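PDB 1WVQ: hypothetical protein PAE2307 from Pyrobaculum aerophilum, which probably acts as an adenosine-specific kinase, belongs to an ancient conserved family, and is seen here carrying a stably phosphorylated side chain. Local coordinates for residues D12-Q17 with V88-N93; Q25-K30 with V106-R111; P44-G49 with R92-I97; A114-P119 with V137-S142; L120-A125 with R132-V137. All coordinates share one frame; numbering follows the deposited sequence.

Contact 1 (D12-Q17 with V88-N93)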
# COMPACT_ATOMS: atom_id res chain seq x y z
N ASP A 12 -8.86 -3.39 31.83
CA ASP A 12 -7.42 -3.32 31.97
C ASP A 12 -6.80 -4.40 31.10
O ASP A 12 -7.25 -5.55 31.12
CB ASP A 12 -7.00 -3.54 33.42
CG ASP A 12 -5.51 -3.41 33.61
OD1 ASP A 12 -4.98 -2.28 33.45
OD2 ASP A 12 -4.85 -4.44 33.89
N VAL A 13 -5.77 -4.04 30.35
CA VAL A 13 -5.11 -4.99 29.47
C VAL A 13 -3.79 -5.50 30.04
O VAL A 13 -2.84 -4.73 30.20
CB VAL A 13 -4.84 -4.35 28.09
CG1 VAL A 13 -4.19 -5.38 27.17
CG2 VAL A 13 -6.14 -3.83 27.49
N PRO A 14 -3.71 -6.80 30.35
CA PRO A 14 -2.47 -7.37 30.89
C PRO A 14 -1.42 -7.49 29.79
O PRO A 14 -1.71 -7.97 28.70
CB PRO A 14 -2.90 -8.75 31.37
CG PRO A 14 -4.37 -8.65 31.57
CD PRO A 14 -4.80 -7.79 30.40
N ILE A 15 -0.20 -7.05 30.06
CA ILE A 15 0.87 -7.17 29.07
C ILE A 15 2.14 -7.68 29.74
O ILE A 15 2.88 -6.90 30.35
CB ILE A 15 1.17 -5.82 28.36
CG1 ILE A 15 -0.11 -5.27 27.70
CG2 ILE A 15 2.24 -6.02 27.30
CD1 ILE A 15 0.09 -3.95 26.97
N PRO A 16 2.39 -9.00 29.67
CA PRO A 16 3.59 -9.58 30.28
C PRO A 16 4.85 -8.98 29.68
O PRO A 16 4.84 -8.55 28.52
CB PRO A 16 3.45 -11.07 29.95
CG PRO A 16 1.98 -11.27 29.86
CD PRO A 16 1.52 -10.04 29.10
N GLN A 17 5.93 -8.93 30.45
CA GLN A 17 7.17 -8.37 29.95
C GLN A 17 7.63 -9.18 28.75
O GLN A 17 7.60 -10.41 28.77
CB GLN A 17 8.24 -8.39 31.05
CG GLN A 17 9.54 -7.67 30.69
CD GLN A 17 9.32 -6.22 30.27
OE1 GLN A 17 8.66 -5.44 30.97
NE2 GLN A 17 9.88 -5.84 29.12
N VAL A 88 -7.72 -9.17 18.91
CA VAL A 88 -6.60 -8.95 19.83
C VAL A 88 -5.43 -9.83 19.42
O VAL A 88 -5.62 -11.01 19.12
CB VAL A 88 -6.98 -9.30 21.29
CG1 VAL A 88 -5.76 -9.13 22.20
CG2 VAL A 88 -8.12 -8.42 21.77
N ILE A 89 -4.24 -9.25 19.41
CA ILE A 89 -3.03 -9.97 19.05
C ILE A 89 -1.97 -9.73 20.11
O ILE A 89 -1.73 -8.60 20.51
CB ILE A 89 -2.44 -9.48 17.70
CG1 ILE A 89 -3.42 -9.74 16.55
CG2 ILE A 89 -1.10 -10.18 17.43
CD1 ILE A 89 -3.02 -9.04 15.26
N TYR A 90 -1.36 -10.81 20.59
CA TYR A 90 -0.25 -10.71 21.54
C TYR A 90 0.94 -11.34 20.82
O TYR A 90 0.83 -12.44 20.27
CB TYR A 90 -0.54 -11.47 22.84
CG TYR A 90 -1.33 -10.70 23.88
CD1 TYR A 90 -2.72 -10.75 23.90
CD2 TYR A 90 -0.68 -9.95 24.86
CE1 TYR A 90 -3.45 -10.07 24.88
CE2 TYR A 90 -1.40 -9.27 25.85
CZ TYR A 90 -2.79 -9.34 25.85
OH TYR A 90 -3.51 -8.72 26.86
N ILE A 91 2.07 -10.64 20.83
CA ILE A 91 3.26 -11.13 20.16
C ILE A 91 4.53 -11.07 21.00
O ILE A 91 4.72 -10.16 21.81
CB ILE A 91 3.57 -10.36 18.85
CG1 ILE A 91 3.52 -8.85 19.12
CG2 ILE A 91 2.62 -10.78 17.75
CD1 ILE A 91 4.05 -8.02 17.96
N ARG A 92 5.39 -12.06 20.76
CA ARG A 92 6.70 -12.19 21.39
C ARG A 92 7.66 -12.47 20.23
O ARG A 92 7.25 -13.01 19.20
CB ARG A 92 6.76 -13.37 22.36
CG ARG A 92 6.14 -13.16 23.73
CD ARG A 92 6.34 -14.43 24.57
NE ARG A 92 5.65 -14.38 25.86
CZ ARG A 92 6.07 -13.69 26.92
NH1 ARG A 92 7.19 -12.98 26.87
NH2 ARG A 92 5.35 -13.73 28.04
N ASN A 93 8.92 -12.09 20.41
CA ASN A 93 9.97 -12.32 19.41
C ASN A 93 9.71 -11.60 18.10
O ASN A 93 10.12 -12.04 17.03
CB ASN A 93 10.13 -13.82 19.18
CG ASN A 93 10.35 -14.56 20.47
OD1 ASN A 93 11.22 -14.20 21.27
ND2 ASN A 93 9.55 -15.59 20.71
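Tyr90 meets the 12-17 segment with the hydroxyl end of its ring, and Arg92, two residues further along the same strand, meets it with its guanidinium. The tyrosine CG stands beside its own backbone N, roughly anti to the carbonyl carbon (chi1 -85°), and the ring reaches Pro14 by its hydroxyl end. That hydroxyl donates to the carbonyl: Tyr90 OH lies 2.7 Å from Pro14 O, within the plane of that carbonyl, while Pro14 O in turn sits at the ring edge, in the ring plane. Val13 approaches obliquely, its CG1 3.4 Å from Tyr90 OH, and the Pro16 ring brings CD to 4.4 Å from Tyr90 CE2. This phenol-to-carbonyl bond is one polar link between the two sheets of the fold: 12-17 leaves strand 7-13 of the three-stranded sheet, whereas Tyr90 belongs to strand 87-92 in the middle of the five-stranded one. Helix 68-81 reaches both, with Leu77 against Val13 and Leu73 against Tyr90. Further along, Arg92 runs extended from CG to NE. Its NH1 donates to the main chain over 3.2 Å to Gln17 O, which is tilted 23° from the guanidinium plane, and NH2 passes 3.8 Å from Pro16 CB. NH2 itself is committed to a salt bridge with Glu69, a second partner that would help hold the guanidinium in place beside the linker.

Contact 2 (Q25-K30 with V106-R111). With PO4 (phosphate ion), chain D.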
# COMPACT_ATOMS: atom_id res chain seq x y z
N GLN A 25 -10.20 -3.58 15.04
CA GLN A 25 -11.55 -3.96 14.63
C GLN A 25 -11.51 -4.40 13.18
O GLN A 25 -10.81 -3.80 12.36
CB GLN A 25 -12.50 -2.77 14.78
CG GLN A 25 -13.98 -3.09 14.64
CD GLN A 25 -14.83 -1.85 14.77
OE1 GLN A 25 -14.81 -1.17 15.80
NE2 GLN A 25 -15.58 -1.53 13.72
N ALA A 26 -12.26 -5.45 12.87
CA ALA A 26 -12.31 -5.98 11.51
C ALA A 26 -13.74 -6.37 11.21
O ALA A 26 -14.68 -5.69 11.63
CB ALA A 26 -11.39 -7.19 11.40
N HIS A 27 -13.91 -7.46 10.47
CA HIS A 27 -15.23 -7.97 10.12
C HIS A 27 -15.03 -9.25 9.32
O HIS A 27 -13.98 -9.44 8.72
CB HIS A 27 -16.03 -6.95 9.30
CG HIS A 27 -15.64 -6.90 7.85
ND1 HIS A 27 -14.47 -6.32 7.42
CD2 HIS A 27 -16.29 -7.33 6.74
CE1 HIS A 27 -14.41 -6.39 6.10
NE2 HIS A 27 -15.50 -6.99 5.67
N PHE A 28 -16.02 -10.14 9.36
CA PHE A 28 -15.97 -11.41 8.64
C PHE A 28 -15.05 -12.43 9.29
O PHE A 28 -13.93 -12.12 9.69
CB PHE A 28 -15.58 -11.16 7.18
CG PHE A 28 -15.72 -12.37 6.30
CD1 PHE A 28 -16.84 -13.20 6.39
CD2 PHE A 28 -14.76 -12.65 5.33
CE1 PHE A 28 -16.98 -14.30 5.54
CE2 PHE A 28 -14.90 -13.75 4.48
CZ PHE A 28 -16.01 -14.56 4.58
N ILE A 29 -15.54 -13.66 9.37
CA ILE A 29 -14.82 -14.76 9.99
C ILE A 29 -13.42 -15.02 9.43
O ILE A 29 -12.54 -15.49 10.15
CB ILE A 29 -15.69 -16.05 9.92
CG1 ILE A 29 -15.29 -17.02 11.03
CG2 ILE A 29 -15.56 -16.70 8.56
CD1 ILE A 29 -16.27 -18.17 11.20
N LYS A 30 -13.21 -14.71 8.16
CA LYS A 30 -11.90 -14.94 7.55
C LYS A 30 -10.80 -14.12 8.23
O LYS A 30 -9.62 -14.40 8.07
CB LYS A 30 -11.95 -14.64 6.05
CG LYS A 30 -10.74 -15.16 5.27
CD LYS A 30 -11.03 -15.24 3.76
CE LYS A 30 -11.11 -13.88 3.09
NZ LYS A 30 -9.76 -13.27 2.89
N VAL A 106 -4.76 -6.08 5.55
CA VAL A 106 -5.65 -7.23 5.49
C VAL A 106 -7.00 -6.60 5.16
O VAL A 106 -7.46 -5.71 5.87
CB VAL A 106 -5.73 -7.94 6.85
CG1 VAL A 106 -6.90 -8.92 6.86
CG2 VAL A 106 -4.43 -8.69 7.12
N PRO A 107 -7.64 -7.03 4.06
CA PRO A 107 -8.93 -6.45 3.67
C PRO A 107 -10.02 -6.37 4.75
O PRO A 107 -10.80 -5.43 4.76
CB PRO A 107 -9.34 -7.30 2.48
CG PRO A 107 -8.01 -7.60 1.84
CD PRO A 107 -7.18 -7.99 3.04
N GLU A 108 -10.07 -7.35 5.65
CA GLU A 108 -11.09 -7.33 6.71
C GLU A 108 -10.83 -6.27 7.78
O GLU A 108 -11.77 -5.79 8.41
CB GLU A 108 -11.18 -8.69 7.41
CG GLU A 108 -11.81 -9.81 6.62
CD GLU A 108 -10.79 -10.64 5.87
OE1 GLU A 108 -9.59 -10.58 6.25
OE2 GLU A 108 -11.17 -11.35 4.93
N VAL A 109 -9.56 -5.93 8.00
CA VAL A 109 -9.18 -4.96 9.02
C VAL A 109 -9.55 -3.53 8.66
O VAL A 109 -9.20 -3.05 7.59
CB VAL A 109 -7.66 -5.04 9.32
CG1 VAL A 109 -7.24 -3.93 10.28
CG2 VAL A 109 -7.31 -6.40 9.91
N VAL A 110 -10.26 -2.85 9.56
CA VAL A 110 -10.65 -1.47 9.33
C VAL A 110 -10.11 -0.49 10.37
O VAL A 110 -10.01 0.70 10.10
CB VAL A 110 -12.19 -1.32 9.25
CG1 VAL A 110 -12.69 -1.87 7.91
CG2 VAL A 110 -12.86 -2.06 10.40
N ARG A 111 -9.76 -0.99 11.55
CA ARG A 111 -9.24 -0.12 12.61
C ARG A 111 -8.19 -0.82 13.47
O ARG A 111 -8.24 -2.03 13.66
CB ARG A 111 -10.37 0.32 13.55
CG ARG A 111 -11.68 0.69 12.87
CD ARG A 111 -12.77 0.96 13.89
NE ARG A 111 -12.60 2.25 14.55
CZ ARG A 111 -13.37 2.69 15.54
NH1 ARG A 111 -14.36 1.93 15.99
NH2 ARG A 111 -13.16 3.88 16.07
P PO4 D . -9.86 4.87 14.28
O1 PO4 D . -8.67 4.09 14.73
O2 PO4 D . -10.66 5.27 15.47
O3 PO4 D . -9.40 6.08 13.55
O4 PO4 D . -10.69 4.02 13.39
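Gln25 and Arg111 form the last antiparallel, hydrogen-bonded pair between strands 20-25 and 111-116, and beyond them the contact becomes a buried meeting of two loops. Gln25 N donates to Arg111 O over 2.9 Å. From the 106-111 segment two amides converge on one acceptor, Val110 N at 3.0 Å and Arg111 N at 3.1 Å from Gln25 O. The side chains of Gln25 and Arg111 lie side by side, pointing the same way, with amide and guanidinium planes turned 90° apart; Arg111 NH1 reaches Gln25 OE1 over 3.1 Å, approaching from above the plane of that amide carbonyl. The NE and NH2 edge of the guanidinium holds a phosphate ion, probably from the crystallisation liquor, with Arg111 NE 2.9 Å from its O4 and NH2 bonded to its O2. Arg111 of the second and of the fourth subunit bind the same ion, which would offset the charge gathered by three arginines. Two residues, Val110 and Arg111, facing the single Gln25 make a classic beta bulge, following a type I turn from Val106 to Val109. On the loop side, His27 CG occupies the crowded position between backbone N and carbonyl carbon (chi1 79°), and ND1 donates to Glu108 O over 2.9 Å, on a lone pair of that carbonyl. The Glu108 chain is bent at chi2, and its side chain crosses that of Lys30 at about a right angle. Lys30 NZ forms a salt bridge with Glu108 OE2 at 3.1 Å, its hydrogen bond weak, and also pairs with Asp34. Nearby, Phe28 N donates to a phosphoryl oxygen of the phosphohistidine at position 85.

Contact 3 (P44-G49 with R92-I97)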
# COMPACT_ATOMS: atom_id res chain seq x y z
N PRO A 44 10.21 -14.76 10.94
CA PRO A 44 10.46 -16.20 11.13
C PRO A 44 10.16 -16.79 12.51
O PRO A 44 9.45 -17.78 12.62
CB PRO A 44 11.94 -16.35 10.76
CG PRO A 44 12.12 -15.31 9.72
CD PRO A 44 11.38 -14.12 10.31
N GLY A 45 10.70 -16.19 13.57
CA GLY A 45 10.47 -16.77 14.89
C GLY A 45 9.38 -16.16 15.75
O GLY A 45 9.37 -16.36 16.97
N VAL A 46 8.45 -15.44 15.14
CA VAL A 46 7.39 -14.82 15.92
C VAL A 46 6.52 -15.82 16.69
O VAL A 46 6.19 -16.88 16.18
CB VAL A 46 6.46 -13.94 15.02
CG1 VAL A 46 5.71 -14.82 14.00
CG2 VAL A 46 5.47 -13.16 15.89
N LYS A 47 6.22 -15.47 17.94
CA LYS A 47 5.34 -16.28 18.77
C LYS A 47 4.13 -15.39 18.95
O LYS A 47 4.26 -14.19 19.20
CB LYS A 47 5.99 -16.61 20.11
CG LYS A 47 7.20 -17.52 19.99
CD LYS A 47 6.86 -18.82 19.28
CE LYS A 47 8.07 -19.74 19.17
NZ LYS A 47 7.83 -20.90 18.27
N PHE A 48 2.93 -15.95 18.82
CA PHE A 48 1.75 -15.10 18.92
C PHE A 48 0.47 -15.84 19.28
O PHE A 48 0.40 -17.07 19.26
CB PHE A 48 1.52 -14.43 17.57
CG PHE A 48 1.29 -15.41 16.46
CD1 PHE A 48 2.36 -16.05 15.84
CD2 PHE A 48 -0.00 -15.78 16.10
CE1 PHE A 48 2.15 -17.04 14.89
CE2 PHE A 48 -0.23 -16.78 15.15
CZ PHE A 48 0.85 -17.41 14.54
N GLY A 49 -0.54 -15.04 19.59
CA GLY A 49 -1.86 -15.53 19.89
C GLY A 49 -2.78 -14.49 19.27
O GLY A 49 -2.55 -13.30 19.44
N ARG A 92 5.39 -12.06 20.76
CA ARG A 92 6.70 -12.19 21.39
C ARG A 92 7.66 -12.47 20.23
O ARG A 92 7.25 -13.01 19.20
CB ARG A 92 6.76 -13.37 22.36
CG ARG A 92 6.14 -13.16 23.73
CD ARG A 92 6.34 -14.43 24.57
NE ARG A 92 5.65 -14.38 25.86
CZ ARG A 92 6.07 -13.69 26.92
NH1 ARG A 92 7.19 -12.98 26.87
NH2 ARG A 92 5.35 -13.73 28.04
N ASN A 93 8.92 -12.09 20.41
CA ASN A 93 9.97 -12.32 19.41
C ASN A 93 9.71 -11.60 18.10
O ASN A 93 10.12 -12.04 17.03
CB ASN A 93 10.13 -13.82 19.18
CG ASN A 93 10.35 -14.56 20.47
OD1 ASN A 93 11.22 -14.20 21.27
ND2 ASN A 93 9.55 -15.59 20.71
N ALA A 94 9.04 -10.46 18.22
CA ALA A 94 8.70 -9.59 17.11
C ALA A 94 8.09 -8.34 17.72
O ALA A 94 7.45 -8.42 18.77
CB ALA A 94 7.70 -10.27 16.17
N TRP A 95 8.31 -7.20 17.08
CA TRP A 95 7.75 -5.93 17.55
C TRP A 95 6.61 -5.54 16.62
O TRP A 95 6.56 -5.98 15.48
CB TRP A 95 8.82 -4.84 17.52
CG TRP A 95 9.84 -4.95 18.60
CD1 TRP A 95 9.67 -4.66 19.93
CD2 TRP A 95 11.20 -5.36 18.46
NE1 TRP A 95 10.83 -4.86 20.61
CE2 TRP A 95 11.80 -5.30 19.74
CE3 TRP A 95 11.98 -5.77 17.37
CZ2 TRP A 95 13.14 -5.63 19.96
CZ3 TRP A 95 13.32 -6.11 17.59
CH2 TRP A 95 13.88 -6.04 18.88
N PRO A 96 5.68 -4.70 17.11
CA PRO A 96 4.57 -4.29 16.24
C PRO A 96 5.02 -3.71 14.90
O PRO A 96 4.40 -3.98 13.88
CB PRO A 96 3.82 -3.28 17.11
CG PRO A 96 3.99 -3.87 18.48
CD PRO A 96 5.46 -4.26 18.50
N ILE A 97 6.09 -2.93 14.88
CA ILE A 97 6.53 -2.36 13.60
C ILE A 97 6.92 -3.43 12.58
O ILE A 97 6.94 -3.16 11.38
CB ILE A 97 7.72 -1.35 13.75
CG1 ILE A 97 8.92 -2.00 14.43
CG2 ILE A 97 7.24 -0.10 14.48
CD1 ILE A 97 10.18 -1.13 14.41
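Lys47 and Arg92 exchange two main-chain hydrogen bonds, the mark of an antiparallel hydrogen-bonded pair. Lys47 N donates almost straight to Arg92 O (2.9 Å, 175° at the hydrogen), and Arg92 N returns the bond to Lys47 O at the same 2.9 Å. This pair stands where strand 47-53 begins and its neighbour 87-92 ends, so it closes one end of that ladder in the five-stranded sheet. The CB atoms of the two residues are 4.0 Å apart on one face, after which the long chains part. Asn93 has a positive phi (62°) just after the strand, and its side chain crosses that of Lys47 obliquely. Gly45 O lies 3.5 Å from Asn93 CB. Deeper in, Val46 has CG2 anti to its backbone N, and this methyl packs 3.7 Å from Ala94 CB. Outside the pair, Asn66 binds Val46 O and Phe48 N, so the start of the strand is held from its other side too. Both hydrogen bonds across the contact join peptide groups, which implies that its polar part does not rest on side-chain identity, while the side chains add packing.

Contact 4 (A114-P119 with V137-S142)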
# COMPACT_ATOMS: atom_id res chain seq x y z
N ALA A 114 -4.73 0.19 19.09
CA ALA A 114 -3.48 0.33 19.80
C ALA A 114 -2.46 -0.74 19.46
O ALA A 114 -2.81 -1.87 19.10
CB ALA A 114 -3.74 0.31 21.31
N ALA A 115 -1.19 -0.37 19.57
CA ALA A 115 -0.05 -1.25 19.37
C ALA A 115 0.87 -0.74 20.47
O ALA A 115 1.41 0.36 20.37
CB ALA A 115 0.57 -1.04 17.99
N THR A 116 1.05 -1.53 21.52
CA THR A 116 1.85 -1.05 22.63
C THR A 116 2.29 -2.14 23.60
O THR A 116 1.83 -3.28 23.53
CB THR A 116 1.04 0.01 23.41
OG1 THR A 116 1.87 0.68 24.37
CG2 THR A 116 -0.12 -0.66 24.15
N ALA A 117 3.18 -1.76 24.50
CA ALA A 117 3.68 -2.66 25.52
C ALA A 117 3.52 -1.97 26.87
O ALA A 117 3.97 -2.47 27.90
CB ALA A 117 5.15 -3.01 25.27
N ASN A 118 2.85 -0.81 26.85
CA ASN A 118 2.61 -0.00 28.05
C ASN A 118 1.35 -0.37 28.79
O ASN A 118 0.50 -1.11 28.28
CB ASN A 118 2.44 1.47 27.69
CG ASN A 118 3.64 2.06 27.05
OD1 ASN A 118 4.76 1.75 27.43
ND2 ASN A 118 3.43 2.93 26.07
N PRO A 119 1.20 0.14 30.03
CA PRO A 119 -0.02 -0.16 30.78
C PRO A 119 -1.09 0.36 29.82
O PRO A 119 -0.92 1.41 29.19
CB PRO A 119 0.14 0.71 32.02
CG PRO A 119 1.60 0.66 32.26
CD PRO A 119 2.18 0.86 30.87
N VAL A 137 -8.99 4.01 23.75
CA VAL A 137 -8.02 3.37 24.62
C VAL A 137 -7.22 4.42 25.38
O VAL A 137 -7.17 5.59 24.98
CB VAL A 137 -7.00 2.52 23.82
CG1 VAL A 137 -7.72 1.42 23.07
CG2 VAL A 137 -6.21 3.40 22.87
N VAL A 138 -6.61 3.99 26.47
CA VAL A 138 -5.76 4.85 27.28
C VAL A 138 -4.41 4.14 27.22
O VAL A 138 -4.16 3.19 27.95
CB VAL A 138 -6.25 4.94 28.73
CG1 VAL A 138 -5.32 5.83 29.54
CG2 VAL A 138 -7.68 5.49 28.76
N ASP A 139 -3.57 4.61 26.30
CA ASP A 139 -2.25 4.02 26.06
C ASP A 139 -1.18 4.72 26.87
O ASP A 139 -0.78 5.84 26.54
CB ASP A 139 -1.93 4.13 24.56
CG ASP A 139 -0.75 3.28 24.13
OD1 ASP A 139 0.03 2.83 25.00
OD2 ASP A 139 -0.60 3.08 22.90
N GLY A 140 -0.71 4.07 27.92
CA GLY A 140 0.33 4.65 28.74
C GLY A 140 -0.11 5.88 29.52
O GLY A 140 -1.30 6.06 29.80
N HIS A 141 0.86 6.72 29.85
CA HIS A 141 0.59 7.92 30.63
C HIS A 141 0.74 9.24 29.89
O HIS A 141 1.33 9.30 28.81
CB HIS A 141 1.49 7.92 31.87
CG HIS A 141 1.20 6.81 32.82
ND1 HIS A 141 0.53 7.00 34.01
CD2 HIS A 141 1.46 5.48 32.75
CE1 HIS A 141 0.39 5.85 34.63
NE2 HIS A 141 0.94 4.91 33.89
N SER A 142 0.20 10.29 30.50
CA SER A 142 0.25 11.64 29.94
C SER A 142 1.69 12.16 29.95
O SER A 142 2.53 11.68 30.70
CB SER A 142 -0.64 12.57 30.76
OG SER A 142 -0.29 12.54 32.14
O HOH W 1 -1.06 2.79 20.21
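Asp139 presents its carboxylate tip to tip to Thr116. OD1 uses its syn lone pair, the one on the side of the other oxygen, to accept from Thr116 OG1 at 2.9 Å. A water that accepts from Ala115 N lies 2.7 Å from Asp139 OD2, to which it can donate. The side chains of Asn118 and Asp139 cross at about a right angle, their amide and carboxylate planes 56° apart. Thr116 OG1 stands anti to its backbone N (chi1 -170°), and besides donating to the aspartate it accepts from Asn118 N over 3.1 Å; together the two bonds should largely fix the rotation of the hydroxyl. On the neighbouring main chain, Gly140 N donates to Pro119 O over 3.0 Å, nearly along the C=O axis. Gly140 has a positive phi and its CA lies 4.0 Å from Asn118 CB. At the strand end of the contact the packing is apolar, Ala114 CB resting 4.3 Å from Val137 CG2. Asn118 ND2 hydrogen-bonds to the phosphohistidine side chain of the fourth subunit, on which Thr116 also packs. The arrangement is an ST turn closing strand 111-116, braced by an aspartate from strand 131-139 and forming part of the surroundings of the phosphohistidine across a subunit interface.

Contact 5 (L120-A125 with R132-V137)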
# COMPACT_ATOMS: atom_id res chain seq x y z
N LEU A 120 -2.19 -0.36 29.70
CA LEU A 120 -3.23 0.03 28.76
C LEU A 120 -4.63 -0.31 29.25
O LEU A 120 -4.84 -1.32 29.92
CB LEU A 120 -2.96 -0.68 27.43
CG LEU A 120 -3.97 -0.63 26.28
CD1 LEU A 120 -3.94 0.72 25.59
CD2 LEU A 120 -3.62 -1.73 25.30
N LYS A 121 -5.57 0.56 28.93
CA LYS A 121 -6.97 0.36 29.29
C LYS A 121 -7.79 0.55 28.03
O LYS A 121 -7.44 1.35 27.16
CB LYS A 121 -7.43 1.40 30.32
CG LYS A 121 -6.64 1.45 31.61
CD LYS A 121 -6.95 0.26 32.51
CE LYS A 121 -6.34 0.46 33.89
NZ LYS A 121 -6.72 -0.65 34.80
N VAL A 122 -8.88 -0.21 27.91
CA VAL A 122 -9.76 -0.09 26.76
C VAL A 122 -11.08 0.42 27.29
O VAL A 122 -11.60 -0.12 28.27
CB VAL A 122 -10.00 -1.46 26.08
CG1 VAL A 122 -10.96 -1.29 24.91
CG2 VAL A 122 -8.70 -2.04 25.60
N ILE A 123 -11.62 1.46 26.67
CA ILE A 123 -12.90 2.00 27.09
C ILE A 123 -13.98 1.38 26.22
O ILE A 123 -13.95 1.50 24.99
CB ILE A 123 -12.96 3.54 26.93
CG1 ILE A 123 -11.80 4.19 27.67
CG2 ILE A 123 -14.30 4.06 27.48
CD1 ILE A 123 -11.69 5.68 27.44
N VAL A 124 -14.93 0.71 26.85
CA VAL A 124 -16.01 0.05 26.14
C VAL A 124 -17.36 0.65 26.47
O VAL A 124 -17.62 1.05 27.61
CB VAL A 124 -16.02 -1.46 26.46
CG1 VAL A 124 -17.15 -2.16 25.72
CG2 VAL A 124 -14.68 -2.07 26.09
N ALA A 125 -18.23 0.73 25.47
CA ALA A 125 -19.57 1.24 25.66
C ALA A 125 -20.56 0.12 25.43
O ALA A 125 -20.48 -0.61 24.44
CB ALA A 125 -19.84 2.39 24.70
N ARG A 132 -21.96 -4.16 22.52
CA ARG A 132 -20.84 -3.36 22.98
C ARG A 132 -19.90 -2.90 21.86
O ARG A 132 -19.79 -3.55 20.82
CB ARG A 132 -20.04 -4.16 24.02
CG ARG A 132 -20.85 -4.49 25.28
CD ARG A 132 -20.31 -5.74 25.98
NE ARG A 132 -18.95 -5.57 26.50
CZ ARG A 132 -18.65 -4.99 27.66
NH1 ARG A 132 -19.63 -4.52 28.43
NH2 ARG A 132 -17.39 -4.89 28.05
N GLY A 133 -19.22 -1.79 22.09
CA GLY A 133 -18.29 -1.26 21.11
C GLY A 133 -17.15 -0.53 21.79
O GLY A 133 -17.29 -0.06 22.92
N VAL A 134 -16.01 -0.43 21.11
CA VAL A 134 -14.85 0.25 21.66
C VAL A 134 -14.91 1.75 21.43
O VAL A 134 -15.01 2.21 20.30
CB VAL A 134 -13.54 -0.30 21.05
CG1 VAL A 134 -12.35 0.52 21.52
CG2 VAL A 134 -13.37 -1.76 21.43
N VAL A 135 -14.86 2.51 22.52
CA VAL A 135 -14.89 3.97 22.45
C VAL A 135 -13.48 4.49 22.20
O VAL A 135 -13.28 5.41 21.41
CB VAL A 135 -15.42 4.58 23.77
CG1 VAL A 135 -15.22 6.10 23.76
CG2 VAL A 135 -16.89 4.24 23.95
N GLY A 136 -12.51 3.89 22.87
CA GLY A 136 -11.13 4.31 22.70
C GLY A 136 -10.22 3.54 23.63
O GLY A 136 -10.62 2.54 24.22
N VAL A 137 -8.99 4.01 23.75
CA VAL A 137 -8.02 3.37 24.62
C VAL A 137 -7.22 4.42 25.38
O VAL A 137 -7.17 5.59 24.98
CB VAL A 137 -7.00 2.52 23.82
CG1 VAL A 137 -7.72 1.42 23.07
CG2 VAL A 137 -6.21 3.40 22.87
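Ile123, Val137 and Ala125 lose the greatest surface here, and each is met in a different way. Ile123 is held through its backbone, with Ile123 N donating to Gly136 O at 2.9 Å and Ile123 O accepting from Val135 N at 2.8 Å. Its CG2, anti to the backbone N, meets Val135 obliquely, 3.9 Å from the CB of that residue. Val135 and Gly136 thus both face Ile123 in a classic beta bulge, which shifts the register by one within the hairpin of strands 120-128 and 131-139; strand 7-13 completes the three-stranded sheet on the far side of 120-128. Val137 faces Val122 as a non-hydrogen-bonded pair and also packs against Leu120, its CB 4.0 Å from Leu120 CD1; its CA makes a CA-H...O contact of 3.3 Å with Lys121 O. Ala125 pairs with Gly133, donating from N to Gly133 O at 2.8 Å and accepting in return, while Ala125 CB touches Val135 CG2 at 3.6 Å. Beside this pair, Val124 CG1 lies over one face of the Arg132 guanidinium, 3.5 Å above its plane and offset toward the rim. The charge of that group is answered by Glu126 and Glu9, and Val135 packs on Val135 of both the second and the fourth subunit.

How the contacts relate
Contacts 1 and 3 share Arg92 and Asn93 at the end of strand 87-92, their centres about 11 Å apart, whereas contacts 4 and 5 share Val137 on strand 131-139. Contact 1 joins these pairs: Asp12 OD1 forms a 2.7 Å salt bridge with Lys121 NZ of contact 5, and Ile15 CD1 packs 3.2 Å from Asn118 O of contact 4. The centre of contact 2 is about 22 Å from that of contact 4, across the chain's centre, though its nearest atoms come within about 4 Å of contact 5. Contacts 2 and 4 both attend phosphohistidines, contact 2 that of its own chain, through Phe28, and contact 4 that of the fourth subunit, so the assembly probably brings both to the same type of site.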